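Long-range contacts in phosphatidylinositide phosphatase SAC2 (Homo sapiens, PDB 4XUU), which removes the 4-phosphate chiefly from phosphatidylinositol 4-phosphate during endocytic recycling, and is represented here by its homodimer-forming hSac2 domain: residues A31-D36 and F114-V120; N80-I86 and C100-R106. One frame throughout, in Å; residues are numbered along the deposited sequence.

Contact 1: A31-D36 and F114-V120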
ATOM      1  N   ALA A  31      10.857   2.548 -17.217  1.00 33.81           N
ATOM      2  CA  ALA A  31      10.603   1.765 -18.416  1.00 35.51           C
ATOM      3  C   ALA A  31       9.298   1.015 -18.222  1.00 35.91           C
ATOM      4  O   ALA A  31       9.118   0.332 -17.213  1.00 36.77           O
ATOM      5  CB  ALA A  31      11.740   0.793 -18.672  1.00 38.98           C
ATOM      6  N   LEU A  32       8.387   1.154 -19.182  1.00 36.11           N
ATOM      7  CA  LEU A  32       7.079   0.505 -19.105  1.00 37.59           C
ATOM      8  C   LEU A  32       6.656  -0.109 -20.441  1.00 40.98           C
ATOM      9  O   LEU A  32       7.394  -0.059 -21.429  1.00 42.35           O
ATOM     10  CB  LEU A  32       6.010   1.485 -18.596  1.00 34.94           C
ATOM     11  CG  LEU A  32       6.202   2.157 -17.224  1.00 32.98           C
ATOM     12  CD1 LEU A  32       5.255   3.330 -17.062  1.00 30.37           C
ATOM     13  CD2 LEU A  32       6.040   1.174 -16.066  1.00 33.78           C
ATOM     14  N   ILE A  33       5.467  -0.704 -20.449  1.00 43.37           N
ATOM     15  CA  ILE A  33       4.898  -1.335 -21.631  1.00 47.43           C
ATOM     16  C   ILE A  33       3.477  -0.821 -21.822  1.00 47.88           C
ATOM     17  O   ILE A  33       2.749  -0.638 -20.850  1.00 46.36           O
ATOM     18  CB  ILE A  33       4.907  -2.881 -21.495  1.00 51.53           C
ATOM     19  CG1 ILE A  33       6.347  -3.403 -21.434  1.00 53.07           C
ATOM     20  CG2 ILE A  33       4.148  -3.554 -22.647  1.00 55.31           C
ATOM     21  CD1 ILE A  33       6.466  -4.826 -20.923  1.00 57.74           C
ATOM     22  N   ASP A  34       3.107  -0.571 -23.078  1.00 51.17           N
ATOM     23  CA  ASP A  34       1.746  -0.193 -23.456  1.00 53.82           C
ATOM     24  C   ASP A  34       0.791  -1.341 -23.146  1.00 57.94           C
ATOM     25  O   ASP A  34       1.014  -2.474 -23.565  1.00 61.42           O
ATOM     26  CB  ASP A  34       1.702   0.159 -24.948  1.00 56.62           C
ATOM     27  CG  ASP A  34       0.346   0.696 -25.404  1.00 58.75           C
ATOM     28  OD1 ASP A  34      -0.459   1.162 -24.574  1.00 57.40           O
ATOM     29  OD2 ASP A  34       0.089   0.665 -26.624  1.00 63.08           O
ATOM     30  N   CYS A  35      -0.267  -1.035 -22.404  1.00 58.99           N
ATOM     31  CA  CYS A  35      -1.193  -2.051 -21.903  1.00 63.71           C
ATOM     32  C   CYS A  35      -2.475  -2.176 -22.734  1.00 69.07           C
ATOM     33  O   CYS A  35      -3.087  -3.246 -22.767  1.00 73.63           O
ATOM     34  CB  CYS A  35      -1.514  -1.797 -20.423  1.00 61.40           C
ATOM     35  SG  CYS A  35      -2.901  -2.756 -19.776  1.00 67.25           S
ATOM     36  N   ASP A  36      -2.878  -1.096 -23.398  1.00 70.26           N
ATOM     37  CA  ASP A  36      -4.074  -1.112 -24.247  1.00 76.55           C
ATOM     38  C   ASP A  36      -3.866  -1.851 -25.572  1.00 81.87           C
ATOM     39  O   ASP A  36      -2.791  -1.755 -26.173  1.00 80.73           O
ATOM     40  CB  ASP A  36      -4.579   0.309 -24.512  1.00 76.02           C
ATOM     41  CG  ASP A  36      -5.745   0.694 -23.610  1.00 77.49           C
ATOM     42  OD1 ASP A  36      -6.732  -0.073 -23.530  1.00 81.98           O
ATOM     43  OD2 ASP A  36      -5.683   1.779 -22.993  1.00 74.89           O
ATOM     44  N   PHE A 114      -6.022   9.153 -22.757  1.00 51.05           N
ATOM     45  CA  PHE A 114      -5.312   8.415 -21.710  1.00 47.49           C
ATOM     46  C   PHE A 114      -4.250   7.442 -22.205  1.00 46.26           C
ATOM     47  O   PHE A 114      -4.365   6.861 -23.283  1.00 48.34           O
ATOM     48  CB  PHE A 114      -6.283   7.716 -20.736  1.00 48.03           C
ATOM     49  CG  PHE A 114      -7.325   6.853 -21.398  1.00 51.11           C
ATOM     50  CD1 PHE A 114      -7.035   5.543 -21.769  1.00 51.53           C
ATOM     51  CD2 PHE A 114      -8.614   7.339 -21.612  1.00 54.46           C
ATOM     52  CE1 PHE A 114      -8.008   4.733 -22.366  1.00 55.87           C
ATOM     53  CE2 PHE A 114      -9.594   6.540 -22.207  1.00 58.26           C
ATOM     54  CZ  PHE A 114      -9.291   5.235 -22.585  1.00 58.90           C
ATOM     55  N   HIS A 115      -3.213   7.290 -21.391  1.00 43.16           N
ATOM     56  CA  HIS A 115      -2.176   6.296 -21.605  1.00 42.33           C
ATOM     57  C   HIS A 115      -2.423   5.153 -20.645  1.00 42.13           C
ATOM     58  O   HIS A 115      -2.677   5.378 -19.466  1.00 40.85           O
ATOM     59  CB  HIS A 115      -0.802   6.890 -21.327  1.00 39.94           C
ATOM     60  CG  HIS A 115      -0.468   8.063 -22.189  1.00 40.13           C
ATOM     61  ND1 HIS A 115      -0.201   7.941 -23.537  1.00 42.04           N
ATOM     62  CD2 HIS A 115      -0.354   9.380 -21.899  1.00 38.89           C
ATOM     63  CE1 HIS A 115       0.061   9.133 -24.039  1.00 42.28           C
ATOM     64  NE2 HIS A 115      -0.020  10.024 -23.065  1.00 40.38           N
ATOM     65  N   THR A 116      -2.353   3.927 -21.148  1.00 44.00           N
ATOM     66  CA  THR A 116      -2.536   2.757 -20.299  1.00 44.60           C
ATOM     67  C   THR A 116      -1.262   1.927 -20.300  1.00 44.43           C
ATOM     68  O   THR A 116      -0.892   1.328 -21.316  1.00 46.22           O
ATOM     69  CB  THR A 116      -3.750   1.921 -20.726  1.00 48.00           C
ATOM     70  OG1 THR A 116      -4.871   2.788 -20.943  1.00 49.24           O
ATOM     71  CG2 THR A 116      -4.107   0.909 -19.649  1.00 48.67           C
ATOM     72  N   LEU A 117      -0.595   1.910 -19.148  1.00 42.61           N
ATOM     73  CA  LEU A 117       0.749   1.367 -19.047  1.00 42.92           C
ATOM     74  C   LEU A 117       0.850   0.281 -17.988  1.00 44.03           C
ATOM     75  O   LEU A 117       0.067   0.254 -17.041  1.00 43.76           O
ATOM     76  CB  LEU A 117       1.742   2.498 -18.747  1.00 40.27           C
ATOM     77  CG  LEU A 117       1.624   3.751 -19.624  1.00 39.84           C
ATOM     78  CD1 LEU A 117       2.435   4.912 -19.056  1.00 37.92           C
ATOM     79  CD2 LEU A 117       2.013   3.466 -21.076  1.00 41.27           C
ATOM     80  N   ARG A 118       1.809  -0.621 -18.161  1.00 46.17           N
ATOM     81  CA  ARG A 118       2.104  -1.624 -17.145  1.00 48.33           C
ATOM     82  C   ARG A 118       3.606  -1.836 -17.026  1.00 49.55           C
ATOM     83  O   ARG A 118       4.379  -1.376 -17.871  1.00 49.24           O
ATOM     84  CB  ARG A 118       1.379  -2.953 -17.422  1.00 51.70           C
ATOM     85  CG  ARG A 118       1.869  -3.726 -18.639  1.00 54.52           C
ATOM     86  CD  ARG A 118       1.453  -5.178 -18.540  1.00 58.53           C
ATOM     87  NE  ARG A 118       1.696  -5.914 -19.781  1.00 62.41           N
ATOM     88  CZ  ARG A 118       2.683  -6.790 -19.965  1.00 65.19           C
ATOM     89  NH1 ARG A 118       3.539  -7.064 -18.986  1.00 64.58           N
ATOM     90  NH2 ARG A 118       2.813  -7.394 -21.137  1.00 68.92           N
ATOM     91  N   ALA A 119       4.008  -2.528 -15.969  1.00 51.87           N
ATOM     92  CA  ALA A 119       5.417  -2.739 -15.697  1.00 54.47           C
ATOM     93  C   ALA A 119       5.918  -4.032 -16.329  1.00 59.59           C
ATOM     94  O   ALA A 119       5.196  -5.031 -16.381  1.00 62.17           O
ATOM     95  CB  ALA A 119       5.668  -2.734 -14.198  1.00 53.82           C
ATOM     96  N   VAL A 120       7.155  -3.999 -16.818  1.00 62.45           N
ATOM     97  CA  VAL A 120       7.811  -5.196 -17.347  1.00 68.63           C
ATOM     98  C   VAL A 120       8.260  -6.085 -16.186  1.00 72.06           C
ATOM     99  O   VAL A 120       9.118  -5.697 -15.392  1.00 71.50           O
ATOM    100  CB  VAL A 120       8.985  -4.844 -18.326  1.00 69.77           C
ATOM    101  CG1 VAL A 120       9.756  -3.592 -17.868  1.00 66.77           C
ATOM    102  CG2 VAL A 120       9.915  -6.037 -18.535  1.00 74.75           C
TER
HETATM  103  O   HOH W   1      -1.239   3.392 -23.627  1.00 19.57           O

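Contact 2: N80-I86 and C100-R106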
ATOM      1  N   ASN A  80      -2.366  19.373 -16.629  1.00 53.79           N
ATOM      2  CA  ASN A  80      -3.324  18.693 -17.495  1.00 53.75           C
ATOM      3  C   ASN A  80      -3.558  17.223 -17.161  1.00 50.77           C
ATOM      4  O   ASN A  80      -4.464  16.600 -17.719  1.00 51.29           O
ATOM      5  CB  ASN A  80      -2.918  18.841 -18.965  1.00 54.13           C
ATOM      6  CG  ASN A  80      -3.033  20.270 -19.464  1.00 58.19           C
ATOM      7  OD1 ASN A  80      -2.220  20.715 -20.269  1.00 58.99           O
ATOM      8  ND2 ASN A  80      -4.042  20.994 -18.988  1.00 61.88           N
ATOM      9  N   LEU A  81      -2.740  16.674 -16.263  1.00 48.09           N
ATOM     10  CA  LEU A  81      -2.933  15.312 -15.770  1.00 45.68           C
ATOM     11  C   LEU A  81      -4.086  15.288 -14.768  1.00 47.38           C
ATOM     12  O   LEU A  81      -3.932  15.731 -13.633  1.00 48.09           O
ATOM     13  CB  LEU A  81      -1.643  14.773 -15.138  1.00 43.09           C
ATOM     14  CG  LEU A  81      -1.625  13.309 -14.664  1.00 41.07           C
ATOM     15  CD1 LEU A  81      -2.011  12.347 -15.780  1.00 40.53           C
ATOM     16  CD2 LEU A  81      -0.271  12.951 -14.097  1.00 38.92           C
ATOM     17  N   GLU A  82      -5.233  14.765 -15.198  1.00 48.49           N
ATOM     18  CA  GLU A  82      -6.480  14.842 -14.427  1.00 51.11           C
ATOM     19  C   GLU A  82      -6.535  13.870 -13.252  1.00 49.48           C
ATOM     20  O   GLU A  82      -6.831  14.268 -12.126  1.00 51.10           O
ATOM     21  CB  GLU A  82      -7.698  14.600 -15.326  1.00 53.64           C
ATOM     22  CG  GLU A  82      -7.809  15.511 -16.543  1.00 56.89           C
ATOM     23  CD  GLU A  82      -9.017  15.178 -17.414  1.00 61.54           C
ATOM     24  OE1 GLU A  82      -9.472  14.008 -17.392  1.00 61.63           O
ATOM     25  OE2 GLU A  82      -9.514  16.085 -18.123  1.00 65.58           O
ATOM     26  N   LYS A  83      -6.267  12.596 -13.530  1.00 46.74           N
ATOM     27  CA  LYS A  83      -6.405  11.528 -12.545  1.00 45.48           C
ATOM     28  C   LYS A  83      -5.641  10.285 -12.982  1.00 42.78           C
ATOM     29  O   LYS A  83      -5.265  10.157 -14.148  1.00 41.91           O
ATOM     30  CB  LYS A  83      -7.883  11.186 -12.317  1.00 48.16           C
ATOM     31  CG  LYS A  83      -8.634  10.760 -13.568  1.00 49.25           C
ATOM     32  CD  LYS A  83     -10.079  10.416 -13.273  1.00 51.99           C
ATOM     33  CE  LYS A  83     -10.758   9.880 -14.522  1.00 54.05           C
ATOM     34  NZ  LYS A  83     -12.134   9.387 -14.250  1.00 57.76           N
ATOM     35  N   ILE A  84      -5.409   9.379 -12.034  1.00 41.68           N
ATOM     36  CA  ILE A  84      -4.804   8.086 -12.324  1.00 39.97           C
ATOM     37  C   ILE A  84      -5.721   6.958 -11.856  1.00 41.44           C
ATOM     38  O   ILE A  84      -6.230   6.984 -10.735  1.00 42.36           O
ATOM     39  CB  ILE A  84      -3.404   7.938 -11.663  1.00 38.14           C
ATOM     40  CG1 ILE A  84      -2.456   9.041 -12.149  1.00 37.11           C
ATOM     41  CG2 ILE A  84      -2.814   6.566 -11.957  1.00 36.73           C
ATOM     42  CD1 ILE A  84      -1.148   9.116 -11.397  1.00 35.82           C
ATOM     43  N   GLU A  85      -5.925   5.970 -12.722  1.00 41.99           N
ATOM     44  CA  GLU A  85      -6.681   4.775 -12.359  1.00 43.87           C
ATOM     45  C   GLU A  85      -5.770   3.556 -12.359  1.00 43.13           C
ATOM     46  O   GLU A  85      -4.970   3.384 -13.278  1.00 42.48           O
ATOM     47  CB  GLU A  85      -7.829   4.553 -13.336  1.00 46.41           C
ATOM     48  CG  GLU A  85      -8.878   5.644 -13.338  1.00 48.65           C
ATOM     49  CD  GLU A  85      -9.985   5.364 -14.324  1.00 52.98           C
ATOM     50  OE1 GLU A  85      -9.686   4.916 -15.452  1.00 53.36           O
ATOM     51  OE2 GLU A  85     -11.163   5.589 -13.970  1.00 56.97           O
ATOM     52  N   ILE A  86      -5.881   2.721 -11.328  1.00 43.93           N
ATOM     53  CA  ILE A  86      -5.102   1.484 -11.249  1.00 44.20           C
ATOM     54  C   ILE A  86      -5.993   0.268 -10.985  1.00 47.42           C
ATOM     55  O   ILE A  86      -6.625   0.156  -9.928  1.00 48.85           O
ATOM     56  CB  ILE A  86      -3.969   1.559 -10.188  1.00 42.71           C
ATOM     57  CG1 ILE A  86      -2.935   2.622 -10.577  1.00 40.27           C
ATOM     58  CG2 ILE A  86      -3.286   0.199 -10.030  1.00 43.64           C
ATOM     59  CD1 ILE A  86      -1.879   2.896  -9.519  1.00 38.66           C
ATOM     60  N   CYS A 100      -2.926  -2.602 -14.687  1.00 53.99           N
ATOM     61  CA  CYS A 100      -2.467  -1.508 -15.530  1.00 51.62           C
ATOM     62  C   CYS A 100      -2.762  -0.147 -14.909  1.00 48.60           C
ATOM     63  O   CYS A 100      -3.656  -0.006 -14.070  1.00 48.85           O
ATOM     64  CB  CYS A 100      -3.043  -1.621 -16.945  1.00 53.78           C
ATOM     65  SG  CYS A 100      -2.432  -3.079 -17.822  1.00 59.13           S
HETATM   66  N   MSE A 101      -1.983   0.843 -15.329  1.00 45.93           N
HETATM   67  CA  MSE A 101      -2.078   2.199 -14.832  1.00 43.49           C
HETATM   68  C   MSE A 101      -2.545   3.109 -15.959  1.00 42.93           C
HETATM   69  O   MSE A 101      -1.925   3.166 -17.025  1.00 42.96           O
HETATM   70  CB  MSE A 101      -0.717   2.653 -14.328  1.00 41.70           C
HETATM   71  CG  MSE A 101      -0.724   4.002 -13.656  1.00 41.78           C
HETATM   72 SE   MSE A 101       1.091   4.575 -13.294  1.00 43.89          SE
HETATM   73  CE  MSE A 101       0.723   6.323 -12.599  1.00 43.02           C
ATOM     74  N   ARG A 102      -3.636   3.821 -15.712  1.00 42.62           N
ATOM     75  CA  ARG A 102      -4.233   4.684 -16.712  1.00 42.60           C
ATOM     76  C   ARG A 102      -4.094   6.159 -16.328  1.00 40.91           C
ATOM     77  O   ARG A 102      -4.606   6.595 -15.297  1.00 40.94           O
ATOM     78  CB  ARG A 102      -5.696   4.292 -16.906  1.00 45.47           C
ATOM     79  CG  ARG A 102      -6.389   4.963 -18.061  1.00 46.76           C
ATOM     80  CD  ARG A 102      -7.612   4.174 -18.459  1.00 49.72           C
ATOM     81  NE  ARG A 102      -7.282   3.097 -19.388  1.00 50.54           N
ATOM     82  CZ  ARG A 102      -8.150   2.189 -19.830  1.00 53.90           C
ATOM     83  NH1 ARG A 102      -9.415   2.205 -19.422  1.00 55.78           N
ATOM     84  NH2 ARG A 102      -7.745   1.253 -20.679  1.00 55.23           N
ATOM     85  N   LEU A 103      -3.390   6.910 -17.169  1.00 39.75           N
ATOM     86  CA  LEU A 103      -3.139   8.332 -16.955  1.00 38.74           C
ATOM     87  C   LEU A 103      -4.052   9.163 -17.846  1.00 40.68           C
ATOM     88  O   LEU A 103      -3.834   9.251 -19.055  1.00 41.36           O
ATOM     89  CB  LEU A 103      -1.674   8.674 -17.266  1.00 37.11           C
ATOM     90  CG  LEU A 103      -0.540   7.835 -16.662  1.00 35.87           C
ATOM     91  CD1 LEU A 103       0.798   8.229 -17.265  1.00 34.74           C
ATOM     92  CD2 LEU A 103      -0.495   7.967 -15.156  1.00 34.63           C
ATOM     93  N   HIS A 104      -5.075   9.765 -17.245  1.00 42.01           N
ATOM     94  CA  HIS A 104      -6.032  10.591 -17.982  1.00 44.72           C
ATOM     95  C   HIS A 104      -5.516  12.021 -18.090  1.00 44.89           C
ATOM     96  O   HIS A 104      -5.251  12.669 -17.081  1.00 44.33           O
ATOM     97  CB  HIS A 104      -7.402  10.578 -17.297  1.00 46.90           C
ATOM     98  CG  HIS A 104      -8.033   9.223 -17.219  1.00 47.57           C
ATOM     99  ND1 HIS A 104      -9.033   8.816 -18.077  1.00 50.24           N
ATOM    100  CD2 HIS A 104      -7.810   8.182 -16.382  1.00 46.22           C
ATOM    101  CE1 HIS A 104      -9.396   7.582 -17.775  1.00 50.44           C
ATOM    102  NE2 HIS A 104      -8.671   7.176 -16.748  1.00 48.59           N
ATOM    103  N   TYR A 105      -5.372  12.511 -19.316  1.00 46.48           N
ATOM    104  CA  TYR A 105      -4.884  13.869 -19.528  1.00 47.34           C
ATOM    105  C   TYR A 105      -5.811  14.722 -20.392  1.00 51.80           C
ATOM    106  O   TYR A 105      -6.561  14.209 -21.232  1.00 53.64           O
ATOM    107  CB  TYR A 105      -3.449  13.865 -20.073  1.00 45.30           C
ATOM    108  CG  TYR A 105      -3.274  13.383 -21.502  1.00 45.14           C
ATOM    109  CD1 TYR A 105      -3.061  12.032 -21.783  1.00 43.20           C
ATOM    110  CD2 TYR A 105      -3.286  14.284 -22.569  1.00 46.69           C
ATOM    111  CE1 TYR A 105      -2.885  11.586 -23.092  1.00 43.97           C
ATOM    112  CE2 TYR A 105      -3.109  13.853 -23.881  1.00 47.42           C
ATOM    113  CZ  TYR A 105      -2.908  12.503 -24.135  1.00 46.55           C
ATOM    114  OH  TYR A 105      -2.737  12.073 -25.429  1.00 47.89           O
ATOM    115  N   ARG A 106      -5.755  16.029 -20.160  1.00 54.09           N
ATOM    116  CA  ARG A 106      -6.543  16.986 -20.911  1.00 58.99           C
ATOM    117  C   ARG A 106      -5.701  17.527 -22.062  1.00 59.94           C
ATOM    118  O   ARG A 106      -4.540  17.903 -21.873  1.00 58.24           O
ATOM    119  CB  ARG A 106      -7.023  18.113 -19.997  1.00 61.23           C
ATOM    120  CG  ARG A 106      -8.091  18.995 -20.611  1.00 67.77           C
ATOM    121  CD  ARG A 106      -8.708  19.920 -19.577  1.00 72.57           C
ATOM    122  NE  ARG A 106      -9.743  19.256 -18.786  1.00 74.42           N
ATOM    123  CZ  ARG A 106     -11.051  19.388 -18.996  1.00 79.76           C
ATOM    124  NH1 ARG A 106     -11.503  20.162 -19.976  1.00 84.07           N
ATOM    125  NH2 ARG A 106     -11.915  18.745 -18.220  1.00 80.92           N
TER

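Contact 1: A31-D36 and F114-V120
The pairing of 31-36 with 114-120 is held by three backbone hydrogen bonds, a water and one side-chain bond. Ile-33 and Arg-118 form an antiparallel hydrogen-bonded pair: Ile-33 N donates to Arg-118 O (2.9 Å), and Arg-118 N donates to Ile-33 O (2.8 Å). Just past the end of its strand, Cys-35 N still reaches Thr-116 O at 2.7 Å. Thr-116 N is served by water instead: one molecule accepts from it at 2.8 Å and donates to Asp-34 OD1 at 2.5 Å, bridging the two segments beside the Cys-35 to Thr-116 bond. Further on, Thr-116 OG1 donates to Asp-36 OD2 over a very short 2.4 Å. Both of these atoms also bind Arg-102, OG1 by a hydrogen bond and the carboxylate by a salt bridge.

Apolar contacts flank this ladder. Leu-32 CD1 meets Leu-117 CD1 at 3.8 Å, while Ile-33 CD1 lies over one face of the Arg-118 guanidinium and packs 3.6 Å from Val-120 CB.

The axes of 31-34 and 114-119 cross at 125°, well short of antiparallel. Strand 26-34 against 110-119 connects the strands of 26-77 to those of 81-119, consistent with sheet closure in a pleckstrin-homology-type fold. Leu-32 and Asp-34 bond through their backbones to Val-49 of strand 48-54 and Val-47 just before it; on the other flank, His-115 and Leu-117 bond to Leu-103 and Met-101 of strand 99-107.

Contact 2: N80-I86 and C100-R106
Strands 81-86 and 100-106 run antiparallel at 160°, their axes approaching to 4.6 Å. Glu-85 and Arg-102 make a regular hydrogen-bonded pair, with Glu-85 N to Arg-102 O at 3.0 Å and Arg-102 N to Glu-85 O at 2.8 Å. The ladder is then interrupted: Glu-82 N donates to His-104 O (2.8 Å), but His-104 N donates to Lys-83 O (3.1 Å), so two residues face one. With Glu-82 in a helical conformation and Lys-83 extended, this is a classic beta bulge. Beyond it, Arg-106 N binds Asn-80 O at 2.8 Å.

On the face of Lys-83, Glu-85 and His-104 the side chains are polar. Lys-83 CE sits 3.9 Å from the His-104 ring centroid in a CH-pi contact, while at the ring edge His-104 NE2 donates to Glu-85 OE1 at 2.8 Å. Separately, Glu-82 OE2 pairs with Arg-106 NE at 3.2 Å, a salt bridge whose hydrogen bond is weak. The other face, with Leu-81, Ile-84, Ile-86, Met-101 and Leu-103, is largely apolar: Ile-84 CD1 touches CE of selenomethionine Met-101 at 3.6 Å, and Ile-84 CG1 meets Leu-103 CD2 at 3.7 Å.

Helix 129-145 covers Ile-84, Ile-86 and Met-101, while Leu-81 and Leu-103 meet Tyr-58 of strand 57-63. Within seven antiparallel strands followed by a C-terminal helix, this hairpin fits the pleckstrin-homology fold to which the hSac2 domain is assigned.

Contacts 1 and 2 are parts of one continuous sheet, in which strands 110-119 and 99-107 are neighbours; Leu-117 O and Met-101 N, 2.7 Å apart, probably hydrogen bond between them. The disulfide from Cys-35 SG to Cys-100 SG (2.0 Å) adds a covalent tie. Contact 1 joins the first strand of the sheet to one far along the sequence and is only partly buried, with polar side-chain and water links near the disulfide. Contact 2, a local hairpin, has more of its residues buried, although its centre lies farther from the centre of the chain; its longer ladder of direct bonds, broken by a bulge, separates a polar face from a largely apolar one.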